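Local coordinates for protein peroxidase (Cellulomonas bogoriensis 69B4 = DSM 16987, PDB 6QZO) that binds heme b and, as a member of the DyP-type peroxidase family, probably uses hydrogen peroxide to oxidise dyes and other substrates, at residues Phe129-Leu134 with Arg345-Asp350; Ser230-Arg235 with Ala337-Val342; Asp241-Leu246 with Asn353-Pro358; Pro285-Asp288 with Ile293-Ala296. All coordinates share one frame; numbering follows the deposited sequence.

Interaction 1: residues Phe129-Leu134 with Arg345-Asp350. With HEM (protoporphyrin IX containing Fe), chain I.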
# COMPACT_ATOMS: atom_id res chain seq x y z
N PHE A 129 -29.79 -2.66 1.02
CA PHE A 129 -29.99 -3.36 -0.27
C PHE A 129 -29.81 -4.86 -0.05
O PHE A 129 -28.98 -5.23 0.80
CB PHE A 129 -29.03 -2.80 -1.32
CG PHE A 129 -29.26 -1.34 -1.61
CD1 PHE A 129 -30.38 -0.96 -2.33
CD2 PHE A 129 -28.40 -0.36 -1.14
CE1 PHE A 129 -30.65 0.38 -2.55
CE2 PHE A 129 -28.65 0.98 -1.42
CZ PHE A 129 -29.77 1.35 -2.12
N GLY A 130 -30.55 -5.69 -0.78
CA GLY A 130 -30.42 -7.16 -0.76
C GLY A 130 -28.97 -7.62 -0.92
O GLY A 130 -28.59 -8.60 -0.27
N ILE A 131 -28.19 -6.93 -1.75
CA ILE A 131 -26.78 -7.30 -2.09
C ILE A 131 -25.82 -6.95 -0.95
O ILE A 131 -24.71 -7.49 -0.96
CB ILE A 131 -26.34 -6.63 -3.40
CG1 ILE A 131 -26.48 -5.11 -3.36
CG2 ILE A 131 -27.11 -7.24 -4.57
CD1 ILE A 131 -25.61 -4.39 -4.36
N ASP A 132 -26.23 -6.08 -0.02
CA ASP A 132 -25.36 -5.59 1.09
C ASP A 132 -24.86 -6.76 1.94
O ASP A 132 -25.68 -7.54 2.38
CB ASP A 132 -26.12 -4.62 2.01
CG ASP A 132 -26.33 -3.24 1.44
OD1 ASP A 132 -25.75 -2.97 0.36
OD2 ASP A 132 -27.06 -2.45 2.10
N ARG A 133 -23.55 -6.83 2.16
CA ARG A 133 -22.92 -7.69 3.21
C ARG A 133 -22.14 -6.78 4.15
O ARG A 133 -20.98 -7.07 4.42
CB ARG A 133 -21.93 -8.72 2.63
CG ARG A 133 -22.43 -9.89 1.83
CD ARG A 133 -23.80 -10.40 2.24
NE ARG A 133 -24.41 -11.35 1.32
CZ ARG A 133 -25.60 -11.24 0.69
NH1 ARG A 133 -26.37 -10.17 0.83
NH2 ARG A 133 -26.00 -12.23 -0.10
N LEU A 134 -22.78 -5.70 4.63
CA LEU A 134 -22.09 -4.57 5.30
C LEU A 134 -21.52 -5.02 6.64
O LEU A 134 -22.28 -5.54 7.48
CB LEU A 134 -23.06 -3.40 5.47
CG LEU A 134 -23.53 -2.75 4.17
CD1 LEU A 134 -24.46 -1.60 4.46
CD2 LEU A 134 -22.35 -2.30 3.32
N ARG A 345 -31.17 0.42 -8.58
CA ARG A 345 -31.37 -0.25 -9.89
C ARG A 345 -30.39 -1.43 -10.02
O ARG A 345 -30.83 -2.50 -10.50
CB ARG A 345 -31.25 0.75 -11.05
CG ARG A 345 -31.87 0.25 -12.35
CD ARG A 345 -32.20 1.39 -13.32
NE ARG A 345 -31.03 2.22 -13.52
CZ ARG A 345 -30.90 3.52 -13.22
NH1 ARG A 345 -31.89 4.26 -12.73
NH2 ARG A 345 -29.74 4.11 -13.50
N LEU A 346 -29.14 -1.28 -9.55
CA LEU A 346 -28.14 -2.38 -9.56
C LEU A 346 -28.55 -3.47 -8.57
O LEU A 346 -28.36 -4.65 -8.89
CB LEU A 346 -26.75 -1.84 -9.20
CG LEU A 346 -26.20 -0.79 -10.17
CD1 LEU A 346 -24.72 -0.58 -9.93
CD2 LEU A 346 -26.46 -1.19 -11.62
N ASP A 347 -29.10 -3.10 -7.41
CA ASP A 347 -29.59 -4.10 -6.43
C ASP A 347 -30.65 -4.97 -7.10
O ASP A 347 -30.63 -6.17 -6.87
CB ASP A 347 -30.15 -3.45 -5.16
CG ASP A 347 -30.72 -4.46 -4.18
OD1 ASP A 347 -29.96 -5.31 -3.71
OD2 ASP A 347 -31.93 -4.38 -3.91
N ALA A 348 -31.56 -4.37 -7.88
CA ALA A 348 -32.71 -5.05 -8.51
C ALA A 348 -32.21 -6.06 -9.56
O ALA A 348 -32.74 -7.18 -9.60
CB ALA A 348 -33.68 -4.06 -9.10
N ALA A 349 -31.20 -5.69 -10.36
CA ALA A 349 -30.58 -6.58 -11.36
C ALA A 349 -29.25 -6.00 -11.86
O ALA A 349 -29.23 -4.85 -12.33
CB ALA A 349 -31.53 -6.83 -12.52
N ASP A 350 -28.19 -6.80 -11.78
CA ASP A 350 -26.84 -6.52 -12.36
C ASP A 350 -26.06 -7.84 -12.36
O ASP A 350 -25.91 -8.42 -11.28
CB ASP A 350 -26.13 -5.42 -11.57
CG ASP A 350 -24.79 -5.02 -12.18
OD1 ASP A 350 -24.40 -5.60 -13.21
OD2 ASP A 350 -24.13 -4.13 -11.60
CHA HEM I . -19.26 1.70 -15.11
CHB HEM I . -16.82 -1.68 -12.71
CHC HEM I . -19.61 -0.93 -8.84
CHD HEM I . -21.77 2.74 -11.10
C1A HEM I . -18.38 0.70 -14.79
C2A HEM I . -17.50 0.08 -15.72
C3A HEM I . -16.82 -0.88 -15.04
C4A HEM I . -17.26 -0.84 -13.70
CMA HEM I . -15.78 -1.83 -15.59
CAA HEM I . -17.37 0.38 -17.20
CBA HEM I . -16.34 1.47 -17.53
CGA HEM I . -16.88 2.80 -17.10
O1A HEM I . -16.58 3.20 -15.94
O2A HEM I . -17.62 3.46 -17.88
C1B HEM I . -17.39 -1.76 -11.45
C2B HEM I . -16.95 -2.69 -10.48
C3B HEM I . -17.73 -2.49 -9.37
C4B HEM I . -18.66 -1.41 -9.73
CMB HEM I . -15.80 -3.69 -10.64
CAB HEM I . -17.69 -3.11 -8.03
CBB HEM I . -16.67 -3.85 -7.59
C1C HEM I . -20.43 0.14 -9.10
C2C HEM I . -21.37 0.64 -8.19
C3C HEM I . -22.01 1.69 -8.79
C4C HEM I . -21.44 1.83 -10.12
CMC HEM I . -21.67 0.16 -6.79
CAC HEM I . -23.05 2.37 -7.98
CBC HEM I . -23.77 3.39 -8.36
C1D HEM I . -21.24 2.73 -12.40
C2D HEM I . -21.65 3.71 -13.43
C3D HEM I . -20.97 3.41 -14.55
C4D HEM I . -20.13 2.26 -14.19
CMD HEM I . -22.67 4.84 -13.33
CAD HEM I . -21.06 4.14 -15.89
CBD HEM I . -22.15 3.52 -16.78
CGD HEM I . -22.38 4.20 -18.13
O1D HEM I . -23.05 5.25 -18.21
O2D HEM I . -21.93 3.70 -19.20
NA HEM I . -18.23 0.13 -13.56
NB HEM I . -18.41 -1.03 -10.98
NC HEM I . -20.49 0.84 -10.26
ND HEM I . -20.33 1.89 -12.92
FE HEM I . -19.44 0.47 -12.04
O HOH W 1 -33.57 -5.45 -1.18

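Interaction 2: residues Ser230-Arg235 with Ala337-Val342. With HEM (protoporphyrin IX containing Fe), chain I.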
# COMPACT_ATOMS: atom_id res chain seq x y z
N SER A 230 -21.65 15.95 -1.61
CA SER A 230 -21.84 14.73 -0.80
C SER A 230 -20.83 13.69 -1.27
O SER A 230 -20.44 13.75 -2.45
CB SER A 230 -23.25 14.23 -0.90
OG SER A 230 -23.49 13.67 -2.17
N MET A 231 -20.41 12.83 -0.36
CA MET A 231 -19.41 11.77 -0.60
C MET A 231 -20.01 10.44 -0.15
O MET A 231 -20.51 10.38 0.97
CB MET A 231 -18.14 12.06 0.19
CG MET A 231 -17.15 10.92 0.19
SD MET A 231 -15.69 11.43 1.16
CE MET A 231 -14.90 9.84 1.38
N VAL A 232 -19.96 9.44 -1.03
CA VAL A 232 -20.29 8.02 -0.72
C VAL A 232 -18.99 7.23 -0.79
O VAL A 232 -18.25 7.40 -1.78
CB VAL A 232 -21.33 7.46 -1.69
CG1 VAL A 232 -21.45 5.95 -1.58
CG2 VAL A 232 -22.68 8.13 -1.50
N VAL A 233 -18.74 6.39 0.21
CA VAL A 233 -17.67 5.36 0.21
C VAL A 233 -18.32 4.00 0.38
O VAL A 233 -18.83 3.73 1.49
CB VAL A 233 -16.63 5.62 1.32
CG1 VAL A 233 -15.52 4.59 1.33
CG2 VAL A 233 -16.04 7.00 1.19
N ARG A 234 -18.32 3.19 -0.69
CA ARG A 234 -18.64 1.75 -0.64
C ARG A 234 -17.32 0.98 -0.79
O ARG A 234 -16.61 1.18 -1.81
CB ARG A 234 -19.59 1.36 -1.76
CG ARG A 234 -20.89 2.14 -1.79
CD ARG A 234 -21.92 1.64 -0.81
NE ARG A 234 -22.68 0.52 -1.29
CZ ARG A 234 -23.70 -0.03 -0.65
NH1 ARG A 234 -24.07 0.38 0.55
NH2 ARG A 234 -24.33 -1.03 -1.24
N ARG A 235 -16.99 0.16 0.20
CA ARG A 235 -15.93 -0.87 0.10
C ARG A 235 -16.57 -2.07 -0.57
O ARG A 235 -17.48 -2.68 0.05
CB ARG A 235 -15.41 -1.22 1.50
CG ARG A 235 -14.09 -1.97 1.49
CD ARG A 235 -13.65 -2.32 2.89
NE ARG A 235 -12.44 -3.12 2.94
CZ ARG A 235 -11.20 -2.67 2.75
NH1 ARG A 235 -10.98 -1.39 2.46
NH2 ARG A 235 -10.17 -3.49 2.85
N ALA A 337 -31.07 11.70 -4.51
CA ALA A 337 -31.59 12.03 -5.86
C ALA A 337 -30.71 11.42 -6.96
O ALA A 337 -31.24 11.17 -8.06
CB ALA A 337 -31.68 13.53 -6.01
N GLN A 338 -29.42 11.19 -6.70
CA GLN A 338 -28.39 10.96 -7.75
C GLN A 338 -27.79 9.55 -7.62
O GLN A 338 -27.87 8.79 -8.61
CB GLN A 338 -27.33 12.06 -7.68
CG GLN A 338 -27.91 13.46 -7.87
CD GLN A 338 -26.84 14.51 -8.03
OE1 GLN A 338 -26.61 15.33 -7.15
NE2 GLN A 338 -26.15 14.46 -9.17
N PHE A 339 -27.23 9.20 -6.46
CA PHE A 339 -26.53 7.90 -6.26
C PHE A 339 -27.54 6.78 -5.99
O PHE A 339 -27.56 5.78 -6.74
CB PHE A 339 -25.49 7.99 -5.13
CG PHE A 339 -24.80 6.67 -4.87
CD1 PHE A 339 -23.71 6.27 -5.62
CD2 PHE A 339 -25.28 5.81 -3.89
CE1 PHE A 339 -23.09 5.06 -5.38
CE2 PHE A 339 -24.66 4.58 -3.67
CZ PHE A 339 -23.56 4.21 -4.41
N THR A 340 -28.35 6.95 -4.95
CA THR A 340 -29.22 5.88 -4.38
C THR A 340 -30.14 5.26 -5.43
O THR A 340 -30.36 4.06 -5.40
CB THR A 340 -30.00 6.43 -3.19
OG1 THR A 340 -28.98 6.88 -2.30
CG2 THR A 340 -30.90 5.41 -2.53
N PRO A 341 -30.75 6.04 -6.35
CA PRO A 341 -31.57 5.45 -7.41
C PRO A 341 -30.77 4.52 -8.34
O PRO A 341 -31.33 3.54 -8.82
CB PRO A 341 -32.09 6.67 -8.19
CG PRO A 341 -32.03 7.80 -7.18
CD PRO A 341 -30.77 7.51 -6.39
N VAL A 342 -29.48 4.82 -8.56
CA VAL A 342 -28.59 3.96 -9.39
C VAL A 342 -28.26 2.69 -8.59
O VAL A 342 -28.48 1.58 -9.11
CB VAL A 342 -27.32 4.69 -9.86
CG1 VAL A 342 -26.37 3.74 -10.56
CG2 VAL A 342 -27.65 5.88 -10.75
CHA HEM I . -19.26 1.70 -15.11
CHB HEM I . -16.82 -1.68 -12.71
CHC HEM I . -19.61 -0.93 -8.84
CHD HEM I . -21.77 2.74 -11.10
C1A HEM I . -18.38 0.70 -14.79
C2A HEM I . -17.50 0.08 -15.72
C3A HEM I . -16.82 -0.88 -15.04
C4A HEM I . -17.26 -0.84 -13.70
CMA HEM I . -15.78 -1.83 -15.59
CAA HEM I . -17.37 0.38 -17.20
CBA HEM I . -16.34 1.47 -17.53
CGA HEM I . -16.88 2.80 -17.10
O1A HEM I . -16.58 3.20 -15.94
O2A HEM I . -17.62 3.46 -17.88
C1B HEM I . -17.39 -1.76 -11.45
C2B HEM I . -16.95 -2.69 -10.48
C3B HEM I . -17.73 -2.49 -9.37
C4B HEM I . -18.66 -1.41 -9.73
CMB HEM I . -15.80 -3.69 -10.64
CAB HEM I . -17.69 -3.11 -8.03
CBB HEM I . -16.67 -3.85 -7.59
C1C HEM I . -20.43 0.14 -9.10
C2C HEM I . -21.37 0.64 -8.19
C3C HEM I . -22.01 1.69 -8.79
C4C HEM I . -21.44 1.83 -10.12
CMC HEM I . -21.67 0.16 -6.79
CAC HEM I . -23.05 2.37 -7.98
CBC HEM I . -23.77 3.39 -8.36
C1D HEM I . -21.24 2.73 -12.40
C2D HEM I . -21.65 3.71 -13.43
C3D HEM I . -20.97 3.41 -14.55
C4D HEM I . -20.13 2.26 -14.19
CMD HEM I . -22.67 4.84 -13.33
CAD HEM I . -21.06 4.14 -15.89
CBD HEM I . -22.15 3.52 -16.78
CGD HEM I . -22.38 4.20 -18.13
O1D HEM I . -23.05 5.25 -18.21
O2D HEM I . -21.93 3.70 -19.20
NA HEM I . -18.23 0.13 -13.56
NB HEM I . -18.41 -1.03 -10.98
NC HEM I . -20.49 0.84 -10.26
ND HEM I . -20.33 1.89 -12.92
FE HEM I . -19.44 0.47 -12.04

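Interaction 3: residues Asp241-Leu246 with Asn353-Pro358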
# COMPACT_ATOMS: atom_id res chain seq x y z
N ASP A 241 -11.81 -15.44 -6.99
CA ASP A 241 -11.79 -16.92 -7.11
C ASP A 241 -12.92 -17.39 -8.03
O ASP A 241 -12.61 -18.20 -8.92
CB ASP A 241 -11.86 -17.61 -5.75
CG ASP A 241 -10.64 -17.40 -4.87
OD1 ASP A 241 -9.57 -17.05 -5.41
OD2 ASP A 241 -10.77 -17.58 -3.66
N THR A 242 -14.16 -16.91 -7.86
CA THR A 242 -15.32 -17.27 -8.74
C THR A 242 -15.23 -16.51 -10.08
O THR A 242 -15.61 -17.10 -11.12
CB THR A 242 -16.66 -17.07 -8.04
OG1 THR A 242 -16.73 -15.73 -7.53
CG2 THR A 242 -16.89 -18.06 -6.92
N TRP A 243 -14.74 -15.27 -10.08
CA TRP A 243 -14.51 -14.48 -11.32
C TRP A 243 -13.61 -15.26 -12.29
O TRP A 243 -13.79 -15.15 -13.52
CB TRP A 243 -13.91 -13.11 -10.94
CG TRP A 243 -13.68 -12.14 -12.06
CD1 TRP A 243 -12.48 -11.61 -12.41
CD2 TRP A 243 -14.66 -11.48 -12.89
NE1 TRP A 243 -12.64 -10.68 -13.41
CE2 TRP A 243 -13.97 -10.59 -13.73
CE3 TRP A 243 -16.05 -11.56 -13.01
CZ2 TRP A 243 -14.60 -9.82 -14.69
CZ3 TRP A 243 -16.68 -10.80 -13.97
CH2 TRP A 243 -15.97 -9.94 -14.80
N ASP A 244 -12.65 -16.01 -11.75
CA ASP A 244 -11.67 -16.82 -12.52
C ASP A 244 -12.37 -17.96 -13.28
O ASP A 244 -11.78 -18.45 -14.25
CB ASP A 244 -10.56 -17.34 -11.61
CG ASP A 244 -9.55 -16.27 -11.27
OD1 ASP A 244 -9.70 -15.13 -11.78
OD2 ASP A 244 -8.62 -16.60 -10.49
N GLU A 245 -13.58 -18.36 -12.86
CA GLU A 245 -14.37 -19.45 -13.49
C GLU A 245 -15.02 -18.96 -14.79
O GLU A 245 -15.61 -19.80 -15.50
CB GLU A 245 -15.44 -19.97 -12.53
CG GLU A 245 -14.87 -20.63 -11.28
CD GLU A 245 -15.92 -20.99 -10.23
OE1 GLU A 245 -17.02 -20.38 -10.23
OE2 GLU A 245 -15.65 -21.92 -9.44
N LEU A 246 -15.00 -17.66 -15.09
CA LEU A 246 -15.67 -17.08 -16.30
C LEU A 246 -14.67 -16.99 -17.45
O LEU A 246 -13.55 -16.51 -17.24
CB LEU A 246 -16.22 -15.68 -16.03
CG LEU A 246 -17.32 -15.52 -14.99
CD1 LEU A 246 -17.86 -14.11 -15.00
CD2 LEU A 246 -18.45 -16.52 -15.19
N ASN A 353 -23.20 -8.34 -9.80
CA ASN A 353 -23.53 -8.65 -8.38
C ASN A 353 -23.14 -10.08 -8.03
O ASN A 353 -23.07 -10.36 -6.82
CB ASN A 353 -25.03 -8.47 -8.08
CG ASN A 353 -25.43 -7.02 -7.99
OD1 ASN A 353 -24.61 -6.15 -7.71
ND2 ASN A 353 -26.70 -6.76 -8.22
N GLU A 354 -22.95 -10.97 -9.02
CA GLU A 354 -22.61 -12.39 -8.75
C GLU A 354 -21.14 -12.53 -8.31
O GLU A 354 -20.82 -13.56 -7.72
CB GLU A 354 -22.94 -13.25 -9.98
CG GLU A 354 -22.76 -14.76 -9.75
CD GLU A 354 -23.39 -15.64 -10.83
OE1 GLU A 354 -24.26 -15.12 -11.60
OE2 GLU A 354 -23.03 -16.86 -10.91
N TRP A 355 -20.30 -11.52 -8.58
CA TRP A 355 -18.82 -11.58 -8.35
C TRP A 355 -18.32 -10.38 -7.54
O TRP A 355 -17.11 -10.28 -7.34
CB TRP A 355 -18.10 -11.72 -9.69
CG TRP A 355 -18.56 -12.95 -10.41
CD1 TRP A 355 -18.28 -14.24 -10.07
CD2 TRP A 355 -19.51 -13.01 -11.48
NE1 TRP A 355 -18.96 -15.11 -10.89
CE2 TRP A 355 -19.72 -14.38 -11.77
CE3 TRP A 355 -20.19 -12.05 -12.23
CZ2 TRP A 355 -20.58 -14.81 -12.77
CZ3 TRP A 355 -21.03 -12.47 -13.24
CH2 TRP A 355 -21.22 -13.83 -13.50
N THR A 356 -19.22 -9.53 -7.05
CA THR A 356 -18.92 -8.37 -6.19
C THR A 356 -19.92 -8.37 -5.04
O THR A 356 -20.99 -8.95 -5.21
CB THR A 356 -19.01 -7.05 -6.96
OG1 THR A 356 -20.37 -6.89 -7.33
CG2 THR A 356 -18.11 -7.00 -8.19
N PHE A 357 -19.58 -7.74 -3.91
CA PHE A 357 -20.52 -7.53 -2.79
C PHE A 357 -20.04 -6.38 -1.92
O PHE A 357 -18.86 -6.26 -1.63
CB PHE A 357 -20.79 -8.84 -2.04
CG PHE A 357 -19.60 -9.60 -1.50
CD1 PHE A 357 -18.98 -10.59 -2.26
CD2 PHE A 357 -19.14 -9.37 -0.21
CE1 PHE A 357 -17.89 -11.28 -1.76
CE2 PHE A 357 -18.05 -10.09 0.30
CZ PHE A 357 -17.42 -11.04 -0.47
N PRO A 358 -20.94 -5.45 -1.51
CA PRO A 358 -20.56 -4.33 -0.65
C PRO A 358 -20.33 -4.83 0.78
O PRO A 358 -21.19 -5.51 1.30
CB PRO A 358 -21.78 -3.39 -0.71
CG PRO A 358 -22.69 -3.95 -1.78
CD PRO A 358 -22.38 -5.43 -1.84

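Interaction 4: residues Pro285-Asp288 with Ile293-Ala296. With HEM (protoporphyrin IX containing Fe), chain I.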
# COMPACT_ATOMS: atom_id res chain seq x y z
N PRO A 285 -30.24 -8.82 -27.35
CA PRO A 285 -29.45 -7.59 -27.18
C PRO A 285 -27.94 -7.89 -27.13
O PRO A 285 -27.57 -8.80 -26.40
CB PRO A 285 -29.91 -7.03 -25.83
CG PRO A 285 -31.28 -7.66 -25.61
CD PRO A 285 -31.22 -9.02 -26.27
N VAL A 286 -27.12 -7.12 -27.86
CA VAL A 286 -25.64 -7.33 -27.92
C VAL A 286 -25.07 -7.05 -26.53
O VAL A 286 -24.27 -7.85 -26.05
CB VAL A 286 -24.95 -6.47 -28.99
CG1 VAL A 286 -23.44 -6.60 -28.93
CG2 VAL A 286 -25.44 -6.80 -30.38
N ILE A 287 -25.47 -5.93 -25.92
CA ILE A 287 -25.21 -5.63 -24.48
C ILE A 287 -26.37 -6.21 -23.69
O ILE A 287 -27.54 -5.87 -24.01
CB ILE A 287 -25.03 -4.12 -24.25
CG1 ILE A 287 -23.80 -3.59 -25.02
CG2 ILE A 287 -24.94 -3.82 -22.76
CD1 ILE A 287 -23.83 -2.13 -25.30
N ASP A 288 -26.07 -7.10 -22.73
CA ASP A 288 -27.09 -7.87 -21.98
C ASP A 288 -28.05 -6.90 -21.29
O ASP A 288 -27.62 -5.77 -20.93
CB ASP A 288 -26.41 -8.80 -20.97
CG ASP A 288 -27.29 -9.94 -20.50
OD1 ASP A 288 -28.09 -9.71 -19.58
OD2 ASP A 288 -27.19 -11.05 -21.08
N ILE A 293 -23.27 -1.74 -17.37
CA ILE A 293 -23.28 -0.35 -17.90
C ILE A 293 -24.68 -0.03 -18.43
O ILE A 293 -24.98 1.17 -18.60
CB ILE A 293 -22.19 -0.13 -18.97
CG1 ILE A 293 -22.49 -0.88 -20.28
CG2 ILE A 293 -20.83 -0.47 -18.40
CD1 ILE A 293 -21.67 -0.40 -21.44
N ARG A 294 -25.50 -1.04 -18.70
CA ARG A 294 -26.92 -0.81 -19.07
C ARG A 294 -27.68 -0.42 -17.79
O ARG A 294 -28.40 0.57 -17.82
CB ARG A 294 -27.52 -2.05 -19.73
CG ARG A 294 -28.97 -1.87 -20.15
CD ARG A 294 -29.57 -3.17 -20.66
NE ARG A 294 -29.07 -3.50 -21.98
CZ ARG A 294 -29.53 -2.98 -23.12
NH1 ARG A 294 -30.49 -2.07 -23.11
NH2 ARG A 294 -29.01 -3.37 -24.28
N ARG A 295 -27.49 -1.18 -16.72
CA ARG A 295 -28.25 -1.02 -15.45
C ARG A 295 -27.77 0.23 -14.69
O ARG A 295 -28.57 0.78 -13.93
CB ARG A 295 -28.11 -2.29 -14.60
CG ARG A 295 -28.71 -3.53 -15.25
CD ARG A 295 -30.21 -3.44 -15.39
NE ARG A 295 -30.86 -3.39 -14.09
CZ ARG A 295 -32.15 -3.11 -13.89
NH1 ARG A 295 -32.93 -2.82 -14.92
NH2 ARG A 295 -32.62 -3.08 -12.67
N ALA A 296 -26.52 0.65 -14.90
CA ALA A 296 -25.86 1.74 -14.15
C ALA A 296 -26.04 3.08 -14.88
O ALA A 296 -25.90 4.13 -14.22
CB ALA A 296 -24.40 1.43 -13.95
CHA HEM I . -19.26 1.70 -15.11
CHB HEM I . -16.82 -1.68 -12.71
CHC HEM I . -19.61 -0.93 -8.84
CHD HEM I . -21.77 2.74 -11.10
C1A HEM I . -18.38 0.70 -14.79
C2A HEM I . -17.50 0.08 -15.72
C3A HEM I . -16.82 -0.88 -15.04
C4A HEM I . -17.26 -0.84 -13.70
CMA HEM I . -15.78 -1.83 -15.59
CAA HEM I . -17.37 0.38 -17.20
CBA HEM I . -16.34 1.47 -17.53
CGA HEM I . -16.88 2.80 -17.10
O1A HEM I . -16.58 3.20 -15.94
O2A HEM I . -17.62 3.46 -17.88
C1B HEM I . -17.39 -1.76 -11.45
C2B HEM I . -16.95 -2.69 -10.48
C3B HEM I . -17.73 -2.49 -9.37
C4B HEM I . -18.66 -1.41 -9.73
CMB HEM I . -15.80 -3.69 -10.64
CAB HEM I . -17.69 -3.11 -8.03
CBB HEM I . -16.67 -3.85 -7.59
C1C HEM I . -20.43 0.14 -9.10
C2C HEM I . -21.37 0.64 -8.19
C3C HEM I . -22.01 1.69 -8.79
C4C HEM I . -21.44 1.83 -10.12
CMC HEM I . -21.67 0.16 -6.79
CAC HEM I . -23.05 2.37 -7.98
CBC HEM I . -23.77 3.39 -8.36
C1D HEM I . -21.24 2.73 -12.40
C2D HEM I . -21.65 3.71 -13.43
C3D HEM I . -20.97 3.41 -14.55
C4D HEM I . -20.13 2.26 -14.19
CMD HEM I . -22.67 4.84 -13.33
CAD HEM I . -21.06 4.14 -15.89
CBD HEM I . -22.15 3.52 -16.78
CGD HEM I . -22.38 4.20 -18.13
O1D HEM I . -23.05 5.25 -18.21
O2D HEM I . -21.93 3.70 -19.20
NA HEM I . -18.23 0.13 -13.56
NB HEM I . -18.41 -1.03 -10.98
NC HEM I . -20.49 0.84 -10.26
ND HEM I . -20.33 1.89 -12.92
FE HEM I . -19.44 0.47 -12.04

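Interaction 1: residues Phe129-Leu134 with Arg345-Asp350
Asp347, near the C-terminal end of helix 340-348, reaches across to a type I beta turn running from Phe129 to Asp132, so that the N-terminal half of this DyP-type peroxidase is tied to a helix of the heme-binding half. Its CB lies against the Phe129 ring, 3.8 Å from CD1 of Phe129. With CG anti to the backbone N (chi1 177°), the carboxylate is swung toward the turn, and its plane stands 55° from that of the phenyl ring. OD1 then accepts the N-H of Ile131, 3.1 Å from Ile131 N and met nearly along the C-O bond direction. The same oxygen packs against CG1 and CG2 of Ile131, each 3.5 Å away. A water bonds weakly to both sides, accepting from Gly130 N and donating to OD2 of Asp347. Aspartate suits the place because its short side chain brings an acceptor to the Ile131 amide within the turn. Replacing the carboxylate by an alanine's methyl is likely to leave the Ile131 amide without its acceptor and the turn less firmly held. The turn is braced from within: Phe129 N donates to OD2 of Asp132 over 2.9 Å, reaching that oxygen from above the carboxylate plane.

Interaction 2: residues Ser230-Arg235 with Ala337-Val342
Phe339 lies at the junction of helices 335-338 and 340-348, and one face of its ring receives a methyl group of Val232 from strand 229-238. The close part of the contact is this CH-pi interaction: CG1 of Val232 sits 4.1 Å from the ring centroid and 18° off the ring normal, displaced toward the rim, with Phe339 CZ its nearest atom at 3.9 Å. Both groups are carried there by their first torsions, CG of Phe339 and CG1 of Val232 each lying anti to its own backbone N (178° and 168°). A beta-branched valine suits a strand and offers a compact methyl to the flat ring. The looser side is at Arg234, whose CG only approaches Phe339 CZ, at 4.3 Å; its guanidinium turns elsewhere, to a salt bridge with Asp132 and a hydrogen bond to Ser361. This side is no solvent margin, since all three touching residues are buried. Phe339 also meets the heme, its CE1 3.5 Å from the vinyl carbon CBC, and Val342 CG1 approaches that same carbon. Across this contact the strand, part of the C-terminal ferredoxin-like domain, meets the pocket residue Phe339 through carbon atoms alone, consistent with an apolar seat for the vinyl group.

Interaction 3: residues Asp241-Leu246 with Asn353-Pro358
Trp355 lays one face of its indole against Leu246, whose CD1 stands 3.6 Å from the centroid of the six-membered ring and 13° off its normal, a CH-pi contact. The same face also receives CE3 of Trp243, 3.9 Å from CG of Trp355; the two indoles meet obliquely, their planes 59° apart. On the opposite face lies CB of Glu354, so the ring is held between its chain neighbour and the turn. Thr242 comes in at the edge, its OG1 3.3 Å from CD1 of Trp355, while that hydroxyl is hydrogen-bonded to Asn239 O. The short helix holding Trp243 passes into a type I beta turn, Trp243 to Leu246, and Trp355 directly precedes strand 356-366 of the C-terminal sheet. The large flat indole suits this place because it spans several residues of the turn. Were Trp355 a serine, a gap would probably open beneath Leu246 and Trp243 would lose one of its packing partners. Trp243 is fixed separately, its NE1 bonded to Met197 O, and Asp244 forms salt bridges to Lys164 and Arg160 of the second subunit. The contact itself thus depends on dispersion and fit among the two indoles, the Leu246 methyls and Thr242 at the rim.

Interaction 4: residues Pro285-Asp288 with Ile293-Ala296
The helix of the proximal heme ligand, 292-296, is tied to the loop leading into it by Arg294, which grips two successive backbone carbonyls. NH2 of Arg294 donates to Ile287 O at 2.9 Å, and NE donates to Asp288 O, also at 2.9 Å. Neither carbonyl is approached in its own plane: the donors stand 35° and 49° above the planes of Ile287 and Asp288. On the arginine side, Asp288 O lies at the edge of the guanidinium, near its plane. CG of Arg294 is anti to the backbone N and the chain bends at CG-CD (chi3 -74°), which turns NE and NH2 together onto the loop. Arginine suits this task because its flat end carries several N-H groups side by side. In the DyP-type fold His292, just ahead of 293-296, is the axial ligand of the heme iron, so the helix start that carries the ligand is joined here to 285-288. NH2 serves a second carbonyl, that of Leu276. CB of Pro285 and CB of Ile287 flank the guanidinium, each 4.1 Å from Arg294 NH2. On its heme side the same helix places CG2 of Ile293 3.8 Å from the propionate carbon CAA, and CB of Ala296 3.6 Å from C2D.

Interaction 2 is the fully buried contact and meets through carbon atoms only; interactions 1, 3 and 4 are only partly buried, and of these 1 and 4 rely on hydrogen bonds to backbone groups, whereas 3 rests on aromatic and leucine packing. Helix 340-348 serves both 1 and 2, which are also joined directly by the salt bridge between Asp132 and Arg234. Interactions 2 and 3 reach neighbouring strands of one sheet, 229-238 and 356-366. Arg295 links 4 to 1 through the carbonyls of Arg345 and Ala349, and Asn353 links 3 to 1 through Leu346 O. Residues of all four segment pairs reach the heme, 3 through Thr356, and 3 alone also meets the second subunit.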